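Long-range contacts in transposon Tn7 transposition protein tnsA (Escherichia coli, PDB 1T0F), which cuts the 5' DNA strands at the ends of Tn7 and, together with TnsB, forms the transposase that moves the element: residues Met114-Leu119 and Leu151-Trp156; Phe127-Gln133 and Ile161-Phe166. All blocks are in the same frame, centred on the assembly; numbering follows the deposited sequence.

Interaction 1: residues Met114-Leu119 and Leu151-Trp156; sequences MSTDFL and LERRYW. With MG (magnesium ion), chain E.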
loop_
_atom_site.group_PDB
_atom_site.type_symbol
_atom_site.label_atom_id
_atom_site.label_comp_id
_atom_site.label_asym_id
_atom_site.label_seq_id
_atom_site.Cartn_x
_atom_site.Cartn_y
_atom_site.Cartn_z
ATOM N N MET A 114 -13.098 6.014 9.464
ATOM C CA MET A 114 -12.791 5.348 8.201
ATOM C C MET A 114 -11.399 5.776 7.742
ATOM O O MET A 114 -10.913 6.843 8.126
ATOM C CB MET A 114 -13.827 5.734 7.144
ATOM C CG MET A 114 -15.237 5.279 7.472
ATOM S SD MET A 114 -16.414 5.676 6.190
ATOM C CE MET A 114 -15.970 4.415 4.949
ATOM N N SER A 115 -10.752 4.942 6.936
ATOM C CA SER A 115 -9.422 5.278 6.433
ATOM C C SER A 115 -9.237 4.791 4.997
ATOM O O SER A 115 -9.852 3.810 4.573
ATOM C CB SER A 115 -8.332 4.687 7.339
ATOM O OG SER A 115 -8.349 3.268 7.353
ATOM N N THR A 116 -8.411 5.513 4.248
ATOM C CA THR A 116 -8.108 5.171 2.864
ATOM C C THR A 116 -6.698 4.600 2.913
ATOM O O THR A 116 -5.803 5.190 3.519
ATOM C CB THR A 116 -8.182 6.423 1.965
ATOM O OG1 THR A 116 -9.553 6.815 1.833
ATOM C CG2 THR A 116 -7.620 6.133 0.573
ATOM N N ASP A 117 -6.496 3.452 2.279
ATOM C CA ASP A 117 -5.211 2.795 2.354
ATOM C C ASP A 117 -3.989 3.622 1.994
ATOM O O ASP A 117 -2.970 3.503 2.671
ATOM C CB ASP A 117 -5.252 1.493 1.561
ATOM C CG ASP A 117 -6.328 0.546 2.088
ATOM O OD1 ASP A 117 -6.615 0.603 3.305
ATOM O OD2 ASP A 117 -6.888 -0.240 1.306
ATOM N N PHE A 118 -4.084 4.451 0.954
ATOM C CA PHE A 118 -2.953 5.298 0.552
ATOM C C PHE A 118 -3.394 6.638 -0.012
ATOM O O PHE A 118 -4.297 6.703 -0.848
ATOM C CB PHE A 118 -2.105 4.632 -0.546
ATOM C CG PHE A 118 -1.503 3.313 -0.164
ATOM C CD1 PHE A 118 -0.305 3.250 0.545
ATOM C CD2 PHE A 118 -2.112 2.121 -0.560
ATOM C CE1 PHE A 118 0.283 2.017 0.851
ATOM C CE2 PHE A 118 -1.536 0.885 -0.262
ATOM C CZ PHE A 118 -0.334 0.829 0.444
ATOM N N LEU A 119 -2.757 7.711 0.445
ATOM C CA LEU A 119 -3.014 9.042 -0.097
ATOM C C LEU A 119 -1.638 9.357 -0.676
ATOM O O LEU A 119 -0.646 9.395 0.052
ATOM C CB LEU A 119 -3.387 10.054 0.991
ATOM C CG LEU A 119 -3.499 11.486 0.452
ATOM C CD1 LEU A 119 -4.568 11.567 -0.627
ATOM C CD2 LEU A 119 -3.834 12.445 1.593
ATOM N N LEU A 151 -19.127 5.330 0.530
ATOM C CA LEU A 151 -18.908 6.436 1.469
ATOM C C LEU A 151 -17.555 7.078 1.172
ATOM O O LEU A 151 -17.422 8.305 1.092
ATOM C CB LEU A 151 -18.893 5.930 2.912
ATOM C CG LEU A 151 -20.213 5.440 3.513
ATOM C CD1 LEU A 151 -19.962 4.964 4.942
ATOM C CD2 LEU A 151 -21.247 6.571 3.487
ATOM N N GLU A 152 -16.549 6.223 1.026
ATOM C CA GLU A 152 -15.186 6.659 0.746
ATOM C C GLU A 152 -15.118 7.385 -0.599
ATOM O O GLU A 152 -14.451 8.416 -0.728
ATOM C CB GLU A 152 -14.255 5.441 0.738
ATOM C CG GLU A 152 -12.779 5.785 0.643
ATOM C CD GLU A 152 -11.884 4.557 0.686
ATOM O OE1 GLU A 152 -12.409 3.423 0.790
ATOM O OE2 GLU A 152 -10.650 4.732 0.616
ATOM N N ARG A 153 -15.807 6.841 -1.599
ATOM C CA ARG A 153 -15.811 7.455 -2.922
ATOM C C ARG A 153 -16.352 8.874 -2.837
ATOM O O ARG A 153 -15.744 9.814 -3.354
ATOM C CB ARG A 153 -16.665 6.638 -3.893
ATOM C CG ARG A 153 -16.636 7.168 -5.326
ATOM C CD ARG A 153 -17.697 6.478 -6.184
ATOM N NE ARG A 153 -19.052 6.935 -5.868
ATOM C CZ ARG A 153 -19.561 8.101 -6.258
ATOM N NH1 ARG A 153 -18.837 8.946 -6.986
ATOM N NH2 ARG A 153 -20.797 8.432 -5.913
ATOM N N ARG A 154 -17.497 9.031 -2.176
ATOM C CA ARG A 154 -18.114 10.344 -2.027
ATOM C C ARG A 154 -17.221 11.316 -1.272
ATOM O O ARG A 154 -17.170 12.503 -1.601
ATOM C CB ARG A 154 -19.463 10.216 -1.306
ATOM C CG ARG A 154 -20.502 9.477 -2.121
ATOM C CD ARG A 154 -21.861 9.482 -1.429
ATOM N NE ARG A 154 -22.867 8.795 -2.233
ATOM C CZ ARG A 154 -24.078 9.281 -2.486
ATOM N NH1 ARG A 154 -24.437 10.460 -1.996
ATOM N NH2 ARG A 154 -24.928 8.595 -3.240
ATOM N N TYR A 155 -16.518 10.811 -0.267
ATOM C CA TYR A 155 -15.620 11.635 0.536
ATOM C C TYR A 155 -14.578 12.310 -0.351
ATOM O O TYR A 155 -14.432 13.535 -0.348
ATOM C CB TYR A 155 -14.893 10.772 1.570
ATOM C CG TYR A 155 -13.978 11.554 2.492
ATOM C CD1 TYR A 155 -14.477 12.168 3.644
ATOM C CD2 TYR A 155 -12.615 11.689 2.212
ATOM C CE1 TYR A 155 -13.646 12.888 4.494
ATOM C CE2 TYR A 155 -11.774 12.415 3.058
ATOM C CZ TYR A 155 -12.304 13.009 4.200
ATOM O OH TYR A 155 -11.496 13.708 5.062
ATOM N N TRP A 156 -13.839 11.506 -1.103
ATOM C CA TRP A 156 -12.815 12.072 -1.975
ATOM C C TRP A 156 -13.398 12.884 -3.131
ATOM O O TRP A 156 -12.783 13.855 -3.584
ATOM C CB TRP A 156 -11.900 10.957 -2.472
ATOM C CG TRP A 156 -11.099 10.389 -1.354
ATOM C CD1 TRP A 156 -11.226 9.155 -0.796
ATOM C CD2 TRP A 156 -10.075 11.063 -0.614
ATOM N NE1 TRP A 156 -10.344 9.012 0.249
ATOM C CE2 TRP A 156 -9.626 10.171 0.383
ATOM C CE3 TRP A 156 -9.495 12.337 -0.694
ATOM C CZ2 TRP A 156 -8.625 10.508 1.294
ATOM C CZ3 TRP A 156 -8.500 12.671 0.213
ATOM C CH2 TRP A 156 -8.075 11.760 1.194
HETATM MG MG MG E . -8.388 -1.926 2.120
HETATM O O HOH W 1 -6.577 -3.428 3.117
HETATM O O HOH W 2 -9.922 -3.531 3.122
#

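Interaction 2: residues Phe127-Gln133 and Ile161-Phe166; sequences FEQFAIQ and IPWFIF. With MG (magnesium ion), chain E.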
loop_
_atom_site.group_PDB
_atom_site.type_symbol
_atom_site.label_atom_id
_atom_site.label_comp_id
_atom_site.label_asym_id
_atom_site.label_seq_id
_atom_site.Cartn_x
_atom_site.Cartn_y
_atom_site.Cartn_z
ATOM N N PHE A 127 -1.310 12.798 -12.219
ATOM C CA PHE A 127 -2.016 13.114 -10.973
ATOM C C PHE A 127 -1.082 13.651 -9.894
ATOM O O PHE A 127 -0.171 12.952 -9.463
ATOM C CB PHE A 127 -2.710 11.855 -10.434
ATOM C CG PHE A 127 -3.734 11.283 -11.369
ATOM C CD1 PHE A 127 -5.005 11.845 -11.457
ATOM C CD2 PHE A 127 -3.420 10.205 -12.187
ATOM C CE1 PHE A 127 -5.949 11.338 -12.350
ATOM C CE2 PHE A 127 -4.352 9.693 -13.080
ATOM C CZ PHE A 127 -5.621 10.261 -13.163
ATOM N N GLU A 128 -1.323 14.880 -9.443
ATOM C CA GLU A 128 -0.490 15.481 -8.408
ATOM C C GLU A 128 -0.838 14.875 -7.045
ATOM O O GLU A 128 -0.023 14.858 -6.121
ATOM C CB GLU A 128 -0.683 16.998 -8.392
ATOM C CG GLU A 128 -2.012 17.490 -7.834
ATOM C CD GLU A 128 -2.236 18.977 -8.097
ATOM O OE1 GLU A 128 -1.243 19.741 -8.075
ATOM O OE2 GLU A 128 -3.403 19.383 -8.316
ATOM N N GLN A 129 -2.059 14.370 -6.933
ATOM C CA GLN A 129 -2.499 13.735 -5.704
ATOM C C GLN A 129 -3.632 12.776 -6.032
ATOM O O GLN A 129 -4.510 13.092 -6.833
ATOM C CB GLN A 129 -2.990 14.786 -4.708
ATOM C CG GLN A 129 -3.004 14.318 -3.262
ATOM C CD GLN A 129 -3.293 15.449 -2.287
ATOM O OE1 GLN A 129 -2.847 15.427 -1.139
ATOM N NE2 GLN A 129 -4.047 16.443 -2.742
ATOM N N PHE A 130 -3.598 11.592 -5.440
ATOM C CA PHE A 130 -4.674 10.640 -5.664
ATOM C C PHE A 130 -4.748 9.710 -4.478
ATOM O O PHE A 130 -3.779 9.561 -3.739
ATOM C CB PHE A 130 -4.488 9.862 -6.980
ATOM C CG PHE A 130 -3.254 9.005 -7.036
ATOM C CD1 PHE A 130 -3.238 7.736 -6.457
ATOM C CD2 PHE A 130 -2.111 9.453 -7.700
ATOM C CE1 PHE A 130 -2.111 6.922 -6.536
ATOM C CE2 PHE A 130 -0.976 8.647 -7.787
ATOM C CZ PHE A 130 -0.976 7.377 -7.203
ATOM N N ALA A 131 -5.918 9.115 -4.279
ATOM C CA ALA A 131 -6.111 8.206 -3.162
ATOM C C ALA A 131 -6.429 6.811 -3.669
ATOM O O ALA A 131 -7.011 6.648 -4.741
ATOM C CB ALA A 131 -7.252 8.722 -2.259
ATOM N N ILE A 132 -6.039 5.806 -2.892
ATOM C CA ILE A 132 -6.273 4.417 -3.260
ATOM C C ILE A 132 -6.815 3.580 -2.106
ATOM O O ILE A 132 -6.327 3.673 -0.976
ATOM C CB ILE A 132 -4.959 3.721 -3.726
ATOM C CG1 ILE A 132 -4.464 4.326 -5.042
ATOM C CG2 ILE A 132 -5.188 2.210 -3.887
ATOM C CD1 ILE A 132 -3.258 3.606 -5.619
ATOM N N GLN A 133 -7.843 2.782 -2.394
ATOM C CA GLN A 133 -8.370 1.837 -1.417
ATOM C C GLN A 133 -8.049 0.477 -2.056
ATOM O O GLN A 133 -8.326 0.252 -3.238
ATOM C CB GLN A 133 -9.889 1.979 -1.225
ATOM C CG GLN A 133 -10.483 0.883 -0.321
ATOM C CD GLN A 133 -10.006 0.953 1.126
ATOM O OE1 GLN A 133 -9.985 -0.059 1.835
ATOM N NE2 GLN A 133 -9.644 2.146 1.578
ATOM N N ILE A 161 -10.412 15.076 -5.124
ATOM C CA ILE A 161 -9.177 14.318 -5.250
ATOM C C ILE A 161 -9.508 12.962 -5.874
ATOM O O ILE A 161 -10.366 12.236 -5.373
ATOM C CB ILE A 161 -8.518 14.098 -3.871
ATOM C CG1 ILE A 161 -8.030 15.447 -3.318
ATOM C CG2 ILE A 161 -7.368 13.100 -3.987
ATOM C CD1 ILE A 161 -7.464 15.367 -1.919
ATOM N N PRO A 162 -8.831 12.606 -6.981
ATOM C CA PRO A 162 -9.083 11.324 -7.649
ATOM C C PRO A 162 -8.918 10.150 -6.691
ATOM O O PRO A 162 -7.958 10.091 -5.919
ATOM C CB PRO A 162 -8.035 11.294 -8.766
ATOM C CG PRO A 162 -7.809 12.753 -9.061
ATOM C CD PRO A 162 -7.771 13.362 -7.673
ATOM N N TRP A 163 -9.853 9.211 -6.752
ATOM C CA TRP A 163 -9.827 8.037 -5.882
ATOM C C TRP A 163 -10.049 6.798 -6.731
ATOM O O TRP A 163 -10.913 6.799 -7.616
ATOM C CB TRP A 163 -10.942 8.147 -4.838
ATOM C CG TRP A 163 -11.110 6.940 -3.975
ATOM C CD1 TRP A 163 -10.382 6.609 -2.871
ATOM C CD2 TRP A 163 -12.111 5.925 -4.116
ATOM N NE1 TRP A 163 -10.873 5.451 -2.308
ATOM C CE2 TRP A 163 -11.934 5.012 -3.056
ATOM C CE3 TRP A 163 -13.140 5.700 -5.040
ATOM C CZ2 TRP A 163 -12.753 3.891 -2.891
ATOM C CZ3 TRP A 163 -13.954 4.582 -4.876
ATOM C CH2 TRP A 163 -13.754 3.694 -3.810
ATOM N N PHE A 164 -9.276 5.748 -6.455
ATOM C CA PHE A 164 -9.361 4.492 -7.190
ATOM C C PHE A 164 -9.295 3.293 -6.267
ATOM O O PHE A 164 -8.787 3.372 -5.144
ATOM C CB PHE A 164 -8.184 4.363 -8.165
ATOM C CG PHE A 164 -8.042 5.517 -9.096
ATOM C CD1 PHE A 164 -8.760 5.558 -10.285
ATOM C CD2 PHE A 164 -7.212 6.587 -8.769
ATOM C CE1 PHE A 164 -8.657 6.652 -11.138
ATOM C CE2 PHE A 164 -7.101 7.689 -9.612
ATOM C CZ PHE A 164 -7.824 7.723 -10.798
ATOM N N ILE A 165 -9.783 2.168 -6.768
ATOM C CA ILE A 165 -9.723 0.920 -6.039
ATOM C C ILE A 165 -8.675 0.047 -6.735
ATOM O O ILE A 165 -8.613 0.007 -7.956
ATOM C CB ILE A 165 -11.072 0.185 -6.072
ATOM C CG1 ILE A 165 -12.113 0.987 -5.288
ATOM C CG2 ILE A 165 -10.910 -1.220 -5.506
ATOM C CD1 ILE A 165 -13.529 0.514 -5.533
ATOM N N PHE A 166 -7.842 -0.618 -5.949
ATOM C CA PHE A 166 -6.814 -1.515 -6.475
ATOM C C PHE A 166 -7.044 -2.896 -5.885
ATOM O O PHE A 166 -7.223 -3.026 -4.676
ATOM C CB PHE A 166 -5.412 -1.049 -6.055
ATOM C CG PHE A 166 -4.652 -0.339 -7.136
ATOM C CD1 PHE A 166 -4.879 1.012 -7.397
ATOM C CD2 PHE A 166 -3.711 -1.023 -7.899
ATOM C CE1 PHE A 166 -4.173 1.675 -8.413
ATOM C CE2 PHE A 166 -3.004 -0.381 -8.911
ATOM C CZ PHE A 166 -3.235 0.975 -9.170
HETATM MG MG MG E . -8.388 -1.926 2.120
HETATM O O HOH W 1 -6.577 -3.428 3.117
HETATM O O HOH W 2 -9.922 -3.531 3.122
#

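Interaction 1: residues Met114-Leu119 and Leu151-Trp156
A buried strand-to-helix contact joins T116, on strand 115-122 of the central sheet, to E152 and W156, one turn apart on helix 143-159, which packs across that sheet. The hydroxyl of T116 is the hub and takes part in two hydrogen bonds: OG1 donates to OE2 of E152 at 2.7 Å and accepts from NE1 of W156 at 2.8 Å. The indole N-H points almost straight at OG1 (164°), which lies at the ring edge, near the indole plane. At the carboxylate the hydroxyl arrives on the anti side, well out of the plane (32°). E152 spans the gap because its chain is stretched, CG anti to the backbone N (chi1 -172°) and the rest extended. The same OE2 also accepts a bond from NE2 of Q133 and a weak one from NE1 of W163; three donors to this buried oxygen would probably stabilise its negative charge. Apolar contacts flank the hub. CD1 of L119 meets the far end of the indole at CH2 (4.0 Å), and M114 crosses L151 at about a right angle with SD 3.8 Å from CD1. Y155, the preceding residue on the helix, lays its CD2 over the centre of one indole face. Just past T116 the chain turns a corner at D117, whose OD2 binds the magnesium ion at 2.4 Å; Q133 and V134 supply the remaining protein ligands. D117 and F118 both face I132, forming a classic beta bulge. A helix packed on a mixed sheet, with the experimentally established active-site residue D117 on one strand and further metal ligands on the next, fits the restriction-enzyme-like PD-(D/E)XK fold; here Q133, an amide, is one of the ligands from the second strand.

Interaction 2: residues Phe127-Gln133 and Ile161-Phe166
P162 and F164 build the ridge that F127 closes over, at the edge of a parallel pairing between strands 129-133 and 163-166. CG of P162 touches CD1 of F127 at 3.8 Å, while F164 turns its ring edge to the face of F127, a T-shaped pair with planes at 72° and centroids 5.8 Å apart. On the same face CB of F130 lies at the edge of the F164 ring. Farther along, I132 wedges its CD1 against the F166 ring, 3.5 Å from CE1, with CG2 beside CD1 of that ring. The other face carries A131 and W163: the methyl of A131 sits at the indole edge, 3.8 Å from CD1, and CB of Q133 rests obliquely against the indole, equally near NE1 and CZ2. The indole reaches Q133 because its CG stands anti to the backbone N (chi1 174°). Were W163 replaced by an alanine, the hollow beside A131 and Q133 would probably be left unfilled, and W156 would lose its nearly parallel neighbour ring and E152 a weak bond from NE1. Between the two layers of side chains four backbone bonds join the strands, from A131 N to P162 O (2.8 Å) through to F166 N and Q133 O (2.9 Å). Q133 bends at chi2 (66°), carrying OE1 to the magnesium ion, while its amide nitrogen turns to E152. This is the parallel pair of a beta-alpha-beta unit: helix 143-159 links the strands and packs W156 against A131, I161 and W163, strand 115-122 flanks 129-134 antiparallel, and another protein chain hydrogen-bonds to the backbone of I165.

In the fold
Interactions 1 and 2 interlock: their centres lie 9 Å apart and their segments alternate along the chain, with strands 115-122 and 129-134 adjacent in one sheet. F118 O and I132 N, 2.8 Å apart and probably hydrogen-bonded, join the strands at the bulge. Across the helix interface, E152 OE2 and Q133 NE2 are 2.9 Å apart, so the carboxylate gripped in interaction 1 probably fixes the turn of the amide of interaction 2 and helps aim its oxygen at the metal. There D117 OD2 and Q133 OE1, 3.1 Å from each other, share the magnesium ion with V134 and two waters, next to the active-site lysine K135.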